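Local coordinates for protein sulfatase (Bacteroides fragilis CAG:558, PDB 6USS) that probably hydrolyses sulfate esters as a calcium-binding gut bacterial arylsulfatase, studied here as an engineered active-site variant, at residues A[41-46]-A[346-351]; A[79-84]-A[443-448]; A[262-267]-A[330-335]; A[336-341]-A[434-439]. The protein carries 1 engineered substitution. All blocks are in the same frame, centred on the assembly; numbering follows the deposited sequence.

Contact 1 (A[41-46]-A[346-351]); sequences VDDMGW and SGKGSA. With CA (calcium ion), chain C.
The carboxylate of Asp43 is the flat group shared across this contact, with Lys348 NZ near both its oxygens and calcium on OD1. Lys348 NZ meets Asp43 OD2 at 2.8 Å on its syn side, 29° out of the carboxylate plane. A second, weak hydrogen bond runs from Lys348 NZ to Asp43 OD1 at 3.0 Å, so the amine straddles both oxygens in a bidentate salt bridge. Asp43 OD1 also binds the calcium ion at 2.3 Å. The neighbouring carboxylate, that of Asp42, gives the metal one oxygen as well, OD1, again at 2.3 Å.

Every torsion of the lysine is close to trans, chi1 being 177°, and this extension brings NZ to the carboxylate although the alpha carbons of Asp43 and Lys348 are 7.1 Å apart. The residue projects from the first corner of a type II turn running from Gly347 to Ser350, with Gly349 at the second corner.

Asp322, Asn323 and the engineered Cys88 complete the calcium site, while Asp42 OD2 forms a salt bridge with Lys165. Both touching residues are buried. Metal and ammonium together therefore probably draw negative charge from the Asp43 carboxylate and fix its rotation, tying the loop after strand 35-41 to the 346-351 turn at the calcium centre characteristic of sulfatases.

Contact 2 (A[79-84]-A[443-448]); sequences FTQAYA and TVRKGD
Gln81 is the first residue of 79-84 to reach Arg445, and it does so through its amide oxygen. The bond from Arg445 NH2 to Gln81 OE1 is 2.9 Å long and nearly straight, 174° at the hydrogen. Its acceptor lies in the guanidinium plane, but the donor stands well above the carbonyl plane of the glutamine and misses the lone-pair directions. The other end of the same amide, NE2, is held by the backbone oxygen of Asp375.

Two residues on, Tyr83 brings its hydroxyl to the same guanidinium edge. Arg445 NH1 lies 2.8 Å from Tyr83 OH, a weak hydrogen bond because the N-H points poorly at the oxygen. The ring and guanidinium planes are 81° apart, so the two groups are not stacked face to face; the contact is made through the hydroxyl. Tyr83 OH is also hydrogen-bonded to Glu353 OE1.

Arg445 is steered from its own segment too. Its chain bends at chi2 (68°), and NE donates to Gly447 O at 2.8 Å, with a weaker bond from NH2 to the same oxygen. Gly447 O, just past the end of the strand, thus holds the NE/NH2 side, with NH2 shared with Gln81 OE1, and Tyr83 OH meets NH1.

Strand 77-83, with 357-363 and 372-374 beside it, belongs to the large mixed sheet; strand 441-446 runs between 422-427 and 449-454 in the four-stranded antiparallel sheet. Arg445 therefore bridges the two sheets, in line with the two-sheet architecture of the sulfatase fold, with Trp425 and Lys450 packing beside it.

Contact 3 (A[262-267]-A[330-335]); sequences IHVPID and PGWRDG
A CH-pi contact sets Val264 over the indole of Trp332: CG1 lies 3.8 Å from the centroid of the five-membered ring in Trp332, 17° off the ring normal. This methyl lies anti to the valine carbonyl carbon (chi1 -67°), and its nearest ring atom, Trp332 CD1, is 3.6 Å away.

Further apolar contacts extend along the same indole toward the six-membered ring. Pro265 CB comes to 3.4 Å from Trp332 CH2, while Ile266 CG1 reaches Trp332 CE3 at 3.8 Å. Val264 and Ile266 each cross the tryptophan obliquely. Backbone takes part in this layer: Ile266 N is 3.4 Å from Trp332 CZ3 and lies above the same face as the valine methyl, displaced toward the rim.

The run that covers the indole is shaped by two backbone features. A cis peptide precedes Pro265, and Ile266 is the centre of an inverse gamma turn; the three consecutive residues 264-266 lie against one aromatic face. They belong to the loop that follows strand 253-258, a strand parallel to 35-41 in the large mixed sheet; Trp332 comes from the long loop after strand 315-321.

Polar interactions secure the two loops individually. His263 ND1 donates to Val264 O at 2.7 Å, meeting a lone pair of that oxygen in the carbonyl plane, and its side chain packs on the calcium ligands Asp42 and Asp43. On the other segment, Arg333 forms a salt bridge with Glu285 and a cation-pi contact with Tyr288, both on helix 283-308, whose Ala287 and Leu291 also pack against Ile266.

Contact 4 (A[336-341]-A[434-439]); sequences KLHTQN and DGPGIG
His338 presents one face of its imidazole to Pro436, the two side chains crossing at about a right angle. Pro436 CD sits over the centre of the His338 ring, 3.4 Å from the centroid and 14° off the normal, which meets the geometry of a CH-pi contact. The opposite face is backed by CG of Leu337, displaced toward the rim, so the imidazole is sandwiched between a proline and its own sequence neighbour.

Backbone atoms also touch the ring. Asp434 O lies at its edge, near the plane, 3.5 Å from His338 CE1; Gly435 CA comes obliquely to 3.4 Å of the same His338 CE1, and the lack of a side chain on this glycine permits that closeness. With chi1 at -51°, the imidazole lies anti to its own carbonyl carbon and faces the other segment.

Both partners ride on type II turns. His338 is the third residue of the turn from Lys336 to Thr339, with a phi of 71°, and Pro436 with Gly437 forms the corner of the turn from Gly435 to Ile438, closed by Ile438 N to Gly435 O at 3.0 Å.

Asp434 is salt-bridged to Arg119, and Pro436 O accepts hydrogen bonds from Ser346 and Ser350. This surface contact, away from the calcium, sets the long loop between strand 315-321 and helix 353-356 against the connection between 422-427 and 441-446, neighbouring strands of the antiparallel sheet.

How the contacts relate
Contact 1 holds the calcium, and the other three lie near it, with centres about 14 Å (contact 2), about 13 Å (contact 3) and about 10 Å (contact 4) from its own. Contact 3 joins it through Asp42 O and Ile262 N, 2.8 Å apart, and its Val264 side chain is about 10 Å from the metal. Contact 4 joins it through Ser346 O and Asn341 ND2 at 2.9 Å. Contacts 3 and 4 meet where Asp334 O lies 3.0 Å from Gln340 NE2. Contact 2 is more remote, the side chain of Tyr83 being about 14 Å from calcium, yet it touches contact 1 by packing of Ala351 on Thr443. Three of the eight segments, 330-335, 336-341 and 346-351, share one loop.

Contact 1 (A[41-46]-A[346-351])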
loop_
_atom_site.group_PDB
_atom_site.type_symbol
_atom_site.label_atom_id
_atom_site.label_comp_id
_atom_site.label_asym_id
_atom_site.label_seq_id
_atom_site.Cartn_x
_atom_site.Cartn_y
_atom_site.Cartn_z
ATOM N N VAL A 41 -12.506 16.109 10.134
ATOM C CA VAL A 41 -12.276 16.338 11.555
ATOM C C VAL A 41 -13.079 15.320 12.346
ATOM O O VAL A 41 -14.157 14.887 11.929
ATOM C CB VAL A 41 -12.653 17.777 11.947
ATOM C CG1 VAL A 41 -12.215 18.064 13.355
ATOM C CG2 VAL A 41 -12.029 18.755 10.965
ATOM N N ASP A 42 -12.549 14.923 13.496
ATOM C CA ASP A 42 -13.186 13.927 14.351
ATOM C C ASP A 42 -14.027 14.588 15.445
ATOM O O ASP A 42 -13.553 15.493 16.138
ATOM C CB ASP A 42 -12.133 13.028 14.993
ATOM C CG ASP A 42 -12.730 11.783 15.562
ATOM O OD1 ASP A 42 -13.776 11.364 15.022
ATOM O OD2 ASP A 42 -12.171 11.224 16.533
ATOM N N ASP A 43 -15.266 14.118 15.613
ATOM C CA ASP A 43 -16.130 14.552 16.716
ATOM C C ASP A 43 -16.334 16.066 16.744
ATOM O O ASP A 43 -16.529 16.650 17.813
ATOM C CB ASP A 43 -15.584 14.092 18.079
ATOM C CG ASP A 43 -15.571 12.578 18.237
ATOM O OD1 ASP A 43 -16.180 11.905 17.377
ATOM O OD2 ASP A 43 -14.955 12.074 19.215
ATOM N N MET A 44 -16.289 16.721 15.587
ATOM C CA MET A 44 -16.502 18.161 15.508
ATOM C C MET A 44 -17.992 18.461 15.307
ATOM O O MET A 44 -18.627 17.905 14.405
ATOM C CB MET A 44 -15.659 18.752 14.376
ATOM C CG MET A 44 -15.863 20.244 14.128
ATOM S SD MET A 44 -14.980 20.895 12.692
ATOM C CE MET A 44 -15.496 22.617 12.713
ATOM N N GLY A 45 -18.556 19.354 16.153
ATOM C CA GLY A 45 -19.968 19.671 16.070
ATOM C C GLY A 45 -20.315 20.731 15.012
ATOM O O GLY A 45 -19.472 21.484 14.526
ATOM N N TRP A 46 -21.609 20.784 14.677
ATOM C CA TRP A 46 -22.132 21.786 13.753
ATOM C C TRP A 46 -21.775 23.217 14.135
ATOM O O TRP A 46 -21.837 24.111 13.277
ATOM C CB TRP A 46 -23.647 21.681 13.695
ATOM C CG TRP A 46 -24.295 22.221 12.449
ATOM C CD1 TRP A 46 -23.987 21.904 11.153
ATOM C CD2 TRP A 46 -25.410 23.129 12.386
ATOM N NE1 TRP A 46 -24.837 22.563 10.290
ATOM C CE2 TRP A 46 -25.708 23.331 11.019
ATOM C CE3 TRP A 46 -26.166 23.802 13.349
ATOM C CZ2 TRP A 46 -26.743 24.173 10.592
ATOM C CZ3 TRP A 46 -27.195 24.642 12.925
ATOM C CH2 TRP A 46 -27.479 24.809 11.555
ATOM N N SER A 346 -28.421 17.818 21.890
ATOM C CA SER A 346 -27.533 16.742 22.332
ATOM C C SER A 346 -26.298 16.714 21.405
ATOM O O SER A 346 -25.812 17.761 20.945
ATOM C CB SER A 346 -28.332 15.442 22.422
ATOM O OG SER A 346 -27.526 14.342 22.794
ATOM N N GLY A 347 -25.751 15.529 21.123
ATOM C CA GLY A 347 -24.510 15.455 20.387
ATOM C C GLY A 347 -24.083 14.037 20.099
ATOM O O GLY A 347 -24.931 13.165 19.882
ATOM N N LYS A 348 -22.771 13.798 20.133
ATOM C CA LYS A 348 -22.211 12.507 19.745
ATOM C C LYS A 348 -22.963 11.362 20.408
ATOM O O LYS A 348 -23.232 11.401 21.608
ATOM C CB LYS A 348 -20.726 12.439 20.104
ATOM C CG LYS A 348 -20.113 11.081 19.773
ATOM C CD LYS A 348 -18.633 11.092 19.924
ATOM C CE LYS A 348 -18.054 9.787 19.387
ATOM N NZ LYS A 348 -16.586 9.790 19.448
ATOM N N GLY A 349 -23.323 10.351 19.603
ATOM C CA GLY A 349 -24.081 9.214 20.071
ATOM C C GLY A 349 -25.586 9.357 19.962
ATOM O O GLY A 349 -26.298 8.354 20.088
ATOM N N SER A 350 -26.089 10.573 19.733
ATOM C CA SER A 350 -27.517 10.846 19.651
ATOM C C SER A 350 -28.012 10.755 18.218
ATOM O O SER A 350 -27.310 11.118 17.270
ATOM C CB SER A 350 -27.856 12.233 20.191
ATOM O OG SER A 350 -29.259 12.365 20.325
ATOM N N ALA A 351 -29.245 10.293 18.070
ATOM C CA ALA A 351 -29.901 10.397 16.779
ATOM C C ALA A 351 -30.465 11.791 16.535
ATOM O O ALA A 351 -30.889 12.081 15.408
ATOM C CB ALA A 351 -31.002 9.340 16.667
HETATM CA CA CA C . -15.824 10.505 15.611
#

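Contact 2 (A[79-84]-A[443-448])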
loop_
_atom_site.group_PDB
_atom_site.type_symbol
_atom_site.label_atom_id
_atom_site.label_comp_id
_atom_site.label_asym_id
_atom_site.label_seq_id
_atom_site.Cartn_x
_atom_site.Cartn_y
_atom_site.Cartn_z
ATOM N N PHE A 79 -22.497 23.443 3.132
ATOM C CA PHE A 79 -23.686 22.603 3.222
ATOM C C PHE A 79 -24.225 22.708 4.642
ATOM O O PHE A 79 -23.607 22.212 5.587
ATOM C CB PHE A 79 -23.376 21.159 2.840
ATOM C CG PHE A 79 -23.220 20.954 1.359
ATOM C CD1 PHE A 79 -21.980 21.119 0.742
ATOM C CD2 PHE A 79 -24.317 20.617 0.576
ATOM C CE1 PHE A 79 -21.832 20.929 -0.617
ATOM C CE2 PHE A 79 -24.181 20.429 -0.792
ATOM C CZ PHE A 79 -22.935 20.589 -1.388
ATOM N N THR A 80 -25.359 23.375 4.797
ATOM C CA THR A 80 -25.916 23.628 6.117
ATOM C C THR A 80 -26.776 22.475 6.627
ATOM O O THR A 80 -27.237 22.523 7.774
ATOM C CB THR A 80 -26.730 24.935 6.109
ATOM O OG1 THR A 80 -27.781 24.841 5.145
ATOM C CG2 THR A 80 -25.847 26.105 5.756
ATOM N N GLN A 81 -26.982 21.430 5.823
ATOM C CA GLN A 81 -27.765 20.267 6.245
ATOM C C GLN A 81 -27.083 18.969 5.790
ATOM O O GLN A 81 -27.672 18.120 5.128
ATOM C CB GLN A 81 -29.200 20.380 5.726
ATOM C CG GLN A 81 -30.240 19.904 6.720
ATOM C CD GLN A 81 -31.697 20.201 6.304
ATOM O OE1 GLN A 81 -32.607 20.161 7.137
ATOM N NE2 GLN A 81 -31.911 20.499 5.028
ATOM N N ALA A 82 -25.817 18.791 6.175
ATOM C CA ALA A 82 -25.054 17.587 5.853
ATOM C C ALA A 82 -25.045 16.623 7.036
ATOM O O ALA A 82 -24.772 17.029 8.165
ATOM C CB ALA A 82 -23.613 17.944 5.462
ATOM N N TYR A 83 -25.307 15.336 6.772
ATOM C CA TYR A 83 -25.438 14.325 7.817
ATOM C C TYR A 83 -24.377 13.225 7.734
ATOM O O TYR A 83 -23.982 12.786 6.651
ATOM C CB TYR A 83 -26.833 13.678 7.784
ATOM C CG TYR A 83 -27.907 14.656 8.163
ATOM C CD1 TYR A 83 -28.034 15.097 9.476
ATOM C CD2 TYR A 83 -28.766 15.181 7.205
ATOM C CE1 TYR A 83 -29.010 16.029 9.832
ATOM C CE2 TYR A 83 -29.744 16.105 7.550
ATOM C CZ TYR A 83 -29.857 16.528 8.862
ATOM O OH TYR A 83 -30.824 17.446 9.187
ATOM N N ALA A 84 -23.935 12.781 8.907
ATOM C CA ALA A 84 -23.150 11.571 9.119
ATOM C C ALA A 84 -23.939 10.655 10.057
ATOM O O ALA A 84 -25.108 10.909 10.347
ATOM C CB ALA A 84 -21.772 11.916 9.683
ATOM N N THR A 443 -33.640 5.720 12.593
ATOM C CA THR A 443 -34.151 7.029 12.241
ATOM C C THR A 443 -34.346 7.095 10.740
ATOM O O THR A 443 -33.494 6.614 9.977
ATOM C CB THR A 443 -33.167 8.117 12.677
ATOM O OG1 THR A 443 -32.953 8.013 14.084
ATOM C CG2 THR A 443 -33.725 9.486 12.367
ATOM N N VAL A 444 -35.456 7.696 10.311
ATOM C CA VAL A 444 -35.604 8.136 8.927
ATOM C C VAL A 444 -35.881 9.639 8.890
ATOM O O VAL A 444 -36.656 10.167 9.697
ATOM C CB VAL A 444 -36.714 7.358 8.190
ATOM C CG1 VAL A 444 -38.076 7.519 8.916
ATOM C CG2 VAL A 444 -36.798 7.827 6.740
ATOM N N ARG A 445 -35.223 10.321 7.952
ATOM C CA ARG A 445 -35.502 11.706 7.607
ATOM C C ARG A 445 -36.015 11.750 6.178
ATOM O O ARG A 445 -35.461 11.081 5.300
ATOM C CB ARG A 445 -34.248 12.570 7.731
ATOM C CG ARG A 445 -34.408 13.968 7.201
ATOM C CD ARG A 445 -35.355 14.786 8.064
ATOM N NE ARG A 445 -35.482 16.142 7.546
ATOM C CZ ARG A 445 -34.533 17.079 7.610
ATOM N NH1 ARG A 445 -33.361 16.838 8.191
ATOM N NH2 ARG A 445 -34.756 18.272 7.077
ATOM N N LYS A 446 -37.075 12.521 5.943
ATOM C CA LYS A 446 -37.656 12.595 4.603
ATOM C C LYS A 446 -38.416 13.904 4.514
ATOM O O LYS A 446 -39.402 14.092 5.229
ATOM C CB LYS A 446 -38.572 11.407 4.334
ATOM C CG LYS A 446 -39.270 11.422 2.971
ATOM C CD LYS A 446 -40.586 10.642 3.036
ATOM C CE LYS A 446 -40.791 9.696 1.844
ATOM N NZ LYS A 446 -40.206 10.193 0.566
ATOM N N GLY A 447 -37.977 14.792 3.632
ATOM C CA GLY A 447 -38.590 16.113 3.586
ATOM C C GLY A 447 -38.342 16.845 4.894
ATOM O O GLY A 447 -37.224 16.875 5.421
ATOM N N ASP A 448 -39.397 17.437 5.430
ATOM C CA ASP A 448 -39.297 18.203 6.658
ATOM C C ASP A 448 -39.351 17.328 7.891
ATOM O O ASP A 448 -39.245 17.849 9.006
ATOM C CB ASP A 448 -40.443 19.217 6.733
ATOM C CG ASP A 448 -40.400 20.232 5.611
ATOM O OD1 ASP A 448 -39.335 20.347 4.944
ATOM O OD2 ASP A 448 -41.432 20.914 5.402
#

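Contact 3 (A[262-267]-A[330-335])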
loop_
_atom_site.group_PDB
_atom_site.type_symbol
_atom_site.label_atom_id
_atom_site.label_comp_id
_atom_site.label_asym_id
_atom_site.label_seq_id
_atom_site.Cartn_x
_atom_site.Cartn_y
_atom_site.Cartn_z
ATOM N N ILE A 262 -11.021 16.516 16.921
ATOM C CA ILE A 262 -10.877 17.071 18.261
ATOM C C ILE A 262 -11.340 16.076 19.329
ATOM O O ILE A 262 -12.056 16.431 20.269
ATOM C CB ILE A 262 -11.659 18.382 18.356
ATOM C CG1 ILE A 262 -13.116 18.155 17.910
ATOM C CG2 ILE A 262 -10.973 19.455 17.514
ATOM C CD1 ILE A 262 -13.989 19.415 17.910
ATOM N N HIS A 263 -10.923 14.824 19.148
ATOM C CA HIS A 263 -11.297 13.704 20.000
ATOM C C HIS A 263 -10.759 13.903 21.416
ATOM O O HIS A 263 -9.790 14.630 21.641
ATOM C CB HIS A 263 -10.745 12.404 19.400
ATOM C CG HIS A 263 -11.436 11.167 19.878
ATOM N ND1 HIS A 263 -11.048 10.489 21.016
ATOM C CD2 HIS A 263 -12.494 10.484 19.377
ATOM C CE1 HIS A 263 -11.840 9.446 21.198
ATOM N NE2 HIS A 263 -12.724 9.419 20.215
ATOM N N VAL A 264 -11.392 13.240 22.379
ATOM C CA VAL A 264 -10.882 13.249 23.750
ATOM C C VAL A 264 -9.625 12.386 23.808
ATOM O O VAL A 264 -9.414 11.544 22.918
ATOM C CB VAL A 264 -11.942 12.778 24.762
ATOM C CG1 VAL A 264 -13.089 13.789 24.825
ATOM C CG2 VAL A 264 -12.422 11.328 24.476
ATOM N N PRO A 265 -8.736 12.580 24.807
ATOM C CA PRO A 265 -8.831 13.590 25.873
ATOM C C PRO A 265 -8.482 14.979 25.346
ATOM O O PRO A 265 -7.682 15.088 24.412
ATOM C CB PRO A 265 -7.795 13.115 26.881
ATOM C CG PRO A 265 -6.734 12.500 26.023
ATOM C CD PRO A 265 -7.467 11.827 24.888
ATOM N N ILE A 266 -9.055 16.022 25.940
ATOM C CA ILE A 266 -8.895 17.388 25.413
ATOM C C ILE A 266 -7.620 17.947 26.041
ATOM O O ILE A 266 -7.639 18.712 27.008
ATOM C CB ILE A 266 -10.128 18.260 25.689
ATOM C CG1 ILE A 266 -11.419 17.522 25.302
ATOM C CG2 ILE A 266 -10.019 19.603 24.968
ATOM C CD1 ILE A 266 -11.465 17.052 23.846
ATOM N N ASP A 267 -6.474 17.566 25.465
ATOM C CA ASP A 267 -5.193 18.104 25.922
ATOM C C ASP A 267 -5.070 19.581 25.566
ATOM O O ASP A 267 -5.650 20.056 24.588
ATOM C CB ASP A 267 -4.032 17.335 25.296
ATOM C CG ASP A 267 -3.867 15.932 25.873
ATOM O OD1 ASP A 267 -4.155 15.732 27.072
ATOM O OD2 ASP A 267 -3.446 15.021 25.124
ATOM N N PRO A 330 -19.527 15.783 31.458
ATOM C CA PRO A 330 -19.228 17.077 32.093
ATOM C C PRO A 330 -17.775 17.230 32.504
ATOM O O PRO A 330 -17.327 18.359 32.722
ATOM C CB PRO A 330 -20.156 17.096 33.318
ATOM C CG PRO A 330 -21.056 15.876 33.181
ATOM C CD PRO A 330 -20.330 14.908 32.328
ATOM N N GLY A 331 -17.031 16.136 32.636
ATOM C CA GLY A 331 -15.600 16.226 32.867
ATOM C C GLY A 331 -14.797 16.758 31.692
ATOM O O GLY A 331 -13.622 17.090 31.868
ATOM N N TRP A 332 -15.386 16.856 30.505
ATOM C CA TRP A 332 -14.677 17.458 29.389
ATOM C C TRP A 332 -15.262 18.785 28.938
ATOM O O TRP A 332 -14.528 19.602 28.379
ATOM C CB TRP A 332 -14.633 16.500 28.194
ATOM C CG TRP A 332 -13.721 15.334 28.403
ATOM C CD1 TRP A 332 -14.053 14.006 28.333
ATOM C CD2 TRP A 332 -12.311 15.379 28.707
ATOM N NE1 TRP A 332 -12.937 13.222 28.566
ATOM C CE2 TRP A 332 -11.861 14.037 28.807
ATOM C CE3 TRP A 332 -11.390 16.416 28.905
ATOM C CZ2 TRP A 332 -10.531 13.712 29.094
ATOM C CZ3 TRP A 332 -10.067 16.093 29.191
ATOM C CH2 TRP A 332 -9.651 14.749 29.283
ATOM N N ARG A 333 -16.549 19.031 29.173
ATOM C CA ARG A 333 -17.192 20.235 28.662
ATOM C C ARG A 333 -17.997 20.908 29.762
ATOM O O ARG A 333 -18.629 20.236 30.585
ATOM C CB ARG A 333 -18.116 19.933 27.466
ATOM C CG ARG A 333 -17.472 19.122 26.337
ATOM C CD ARG A 333 -16.393 19.913 25.613
ATOM N NE ARG A 333 -16.877 21.209 25.145
ATOM C CZ ARG A 333 -17.626 21.400 24.059
ATOM N NH1 ARG A 333 -17.994 20.374 23.287
ATOM N NH2 ARG A 333 -18.005 22.635 23.740
ATOM N N ASP A 334 -17.950 22.242 29.775
ATOM C CA ASP A 334 -18.814 23.057 30.612
ATOM C C ASP A 334 -20.031 23.488 29.796
ATOM O O ASP A 334 -20.169 23.155 28.614
ATOM C CB ASP A 334 -18.056 24.262 31.176
ATOM C CG ASP A 334 -17.091 23.881 32.301
ATOM O OD1 ASP A 334 -17.465 23.059 33.172
ATOM O OD2 ASP A 334 -15.955 24.396 32.317
ATOM N N GLY A 335 -20.922 24.237 30.443
ATOM C CA GLY A 335 -22.230 24.536 29.897
ATOM C C GLY A 335 -23.249 23.449 30.205
ATOM O O GLY A 335 -22.917 22.326 30.588
#

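Contact 4 (A[336-341]-A[434-439])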
loop_
_atom_site.group_PDB
_atom_site.type_symbol
_atom_site.label_atom_id
_atom_site.label_comp_id
_atom_site.label_asym_id
_atom_site.label_seq_id
_atom_site.Cartn_x
_atom_site.Cartn_y
_atom_site.Cartn_z
ATOM N N LYS A 336 -24.524 23.803 30.032
ATOM C CA LYS A 336 -25.612 22.871 30.308
ATOM C C LYS A 336 -25.395 21.578 29.536
ATOM O O LYS A 336 -25.235 21.588 28.311
ATOM C CB LYS A 336 -26.952 23.510 29.934
ATOM C CG LYS A 336 -28.166 22.626 30.143
ATOM C CD LYS A 336 -29.422 23.465 30.401
ATOM C CE LYS A 336 -30.600 23.023 29.518
ATOM N NZ LYS A 336 -31.082 21.635 29.815
ATOM N N LEU A 337 -25.351 20.464 30.263
ATOM C CA LEU A 337 -25.016 19.192 29.636
ATOM C C LEU A 337 -26.012 18.861 28.519
ATOM O O LEU A 337 -27.208 19.158 28.620
ATOM C CB LEU A 337 -24.983 18.086 30.696
ATOM C CG LEU A 337 -24.361 16.744 30.304
ATOM C CD1 LEU A 337 -22.919 16.946 29.832
ATOM C CD2 LEU A 337 -24.419 15.752 31.468
ATOM N N HIS A 338 -25.494 18.252 27.439
ATOM C CA HIS A 338 -26.231 17.854 26.233
ATOM C C HIS A 338 -26.652 19.046 25.384
ATOM O O HIS A 338 -27.565 18.916 24.553
ATOM C CB HIS A 338 -27.472 17.011 26.550
ATOM C CG HIS A 338 -27.200 15.842 27.442
ATOM N ND1 HIS A 338 -26.463 14.747 27.036
ATOM C CD2 HIS A 338 -27.565 15.594 28.724
ATOM C CE1 HIS A 338 -26.392 13.875 28.025
ATOM N NE2 HIS A 338 -27.053 14.362 29.060
ATOM N N THR A 339 -26.035 20.216 25.570
ATOM C CA THR A 339 -26.334 21.379 24.736
ATOM C C THR A 339 -25.107 21.945 24.032
ATOM O O THR A 339 -25.171 23.058 23.508
ATOM C CB THR A 339 -27.005 22.481 25.561
ATOM O OG1 THR A 339 -26.067 23.025 26.502
ATOM C CG2 THR A 339 -28.234 21.933 26.299
ATOM N N GLN A 340 -23.997 21.210 23.991
ATOM C CA GLN A 340 -22.753 21.760 23.467
ATOM C C GLN A 340 -22.726 21.845 21.942
ATOM O O GLN A 340 -21.702 22.269 21.389
ATOM C CB GLN A 340 -21.568 20.932 23.961
ATOM C CG GLN A 340 -21.167 21.189 25.398
ATOM C CD GLN A 340 -22.119 20.541 26.411
ATOM O OE1 GLN A 340 -22.994 19.749 26.049
ATOM N NE2 GLN A 340 -21.952 20.891 27.688
ATOM N N ASN A 341 -23.796 21.448 21.246
ATOM C CA ASN A 341 -23.949 21.708 19.815
ATOM C C ASN A 341 -25.149 22.621 19.559
ATOM O O ASN A 341 -25.730 22.619 18.465
ATOM C CB ASN A 341 -24.069 20.401 19.028
ATOM C CG ASN A 341 -22.896 19.467 19.267
ATOM O OD1 ASN A 341 -21.788 19.692 18.757
ATOM N ND2 ASN A 341 -23.124 18.424 20.059
ATOM N N ASP A 434 -25.513 7.770 28.461
ATOM C CA ASP A 434 -26.909 8.122 28.246
ATOM C C ASP A 434 -27.060 9.619 27.965
ATOM O O ASP A 434 -26.228 10.445 28.362
ATOM C CB ASP A 434 -27.758 7.742 29.460
ATOM C CG ASP A 434 -27.661 6.291 29.806
ATOM O OD1 ASP A 434 -27.922 5.422 28.932
ATOM O OD2 ASP A 434 -27.323 6.023 30.973
ATOM N N GLY A 435 -28.155 9.965 27.289
ATOM C CA GLY A 435 -28.476 11.348 27.014
ATOM C C GLY A 435 -29.606 11.443 26.009
ATOM O O GLY A 435 -30.093 10.428 25.503
ATOM N N PRO A 436 -30.052 12.656 25.701
ATOM C CA PRO A 436 -31.202 12.796 24.792
ATOM C C PRO A 436 -30.901 12.218 23.406
ATOM O O PRO A 436 -29.887 12.543 22.773
ATOM C CB PRO A 436 -31.441 14.312 24.760
ATOM C CG PRO A 436 -30.874 14.815 26.084
ATOM C CD PRO A 436 -29.662 13.936 26.327
ATOM N N GLY A 437 -31.784 11.334 22.946
ATOM C CA GLY A 437 -31.587 10.706 21.658
ATOM C C GLY A 437 -30.565 9.594 21.634
ATOM O O GLY A 437 -30.397 8.952 20.588
ATOM N N ILE A 438 -29.884 9.334 22.745
ATOM C CA ILE A 438 -28.876 8.282 22.806
ATOM C C ILE A 438 -29.522 6.988 23.271
ATOM O O ILE A 438 -30.338 6.985 24.200
ATOM C CB ILE A 438 -27.719 8.678 23.738
ATOM C CG1 ILE A 438 -27.180 10.057 23.373
ATOM C CG2 ILE A 438 -26.625 7.658 23.663
ATOM C CD1 ILE A 438 -26.037 10.519 24.263
ATOM N N GLY A 439 -29.123 5.880 22.643
ATOM C CA GLY A 439 -29.674 4.572 22.902
ATOM C C GLY A 439 -29.912 3.839 21.593
ATOM O O GLY A 439 -29.687 4.387 20.507
#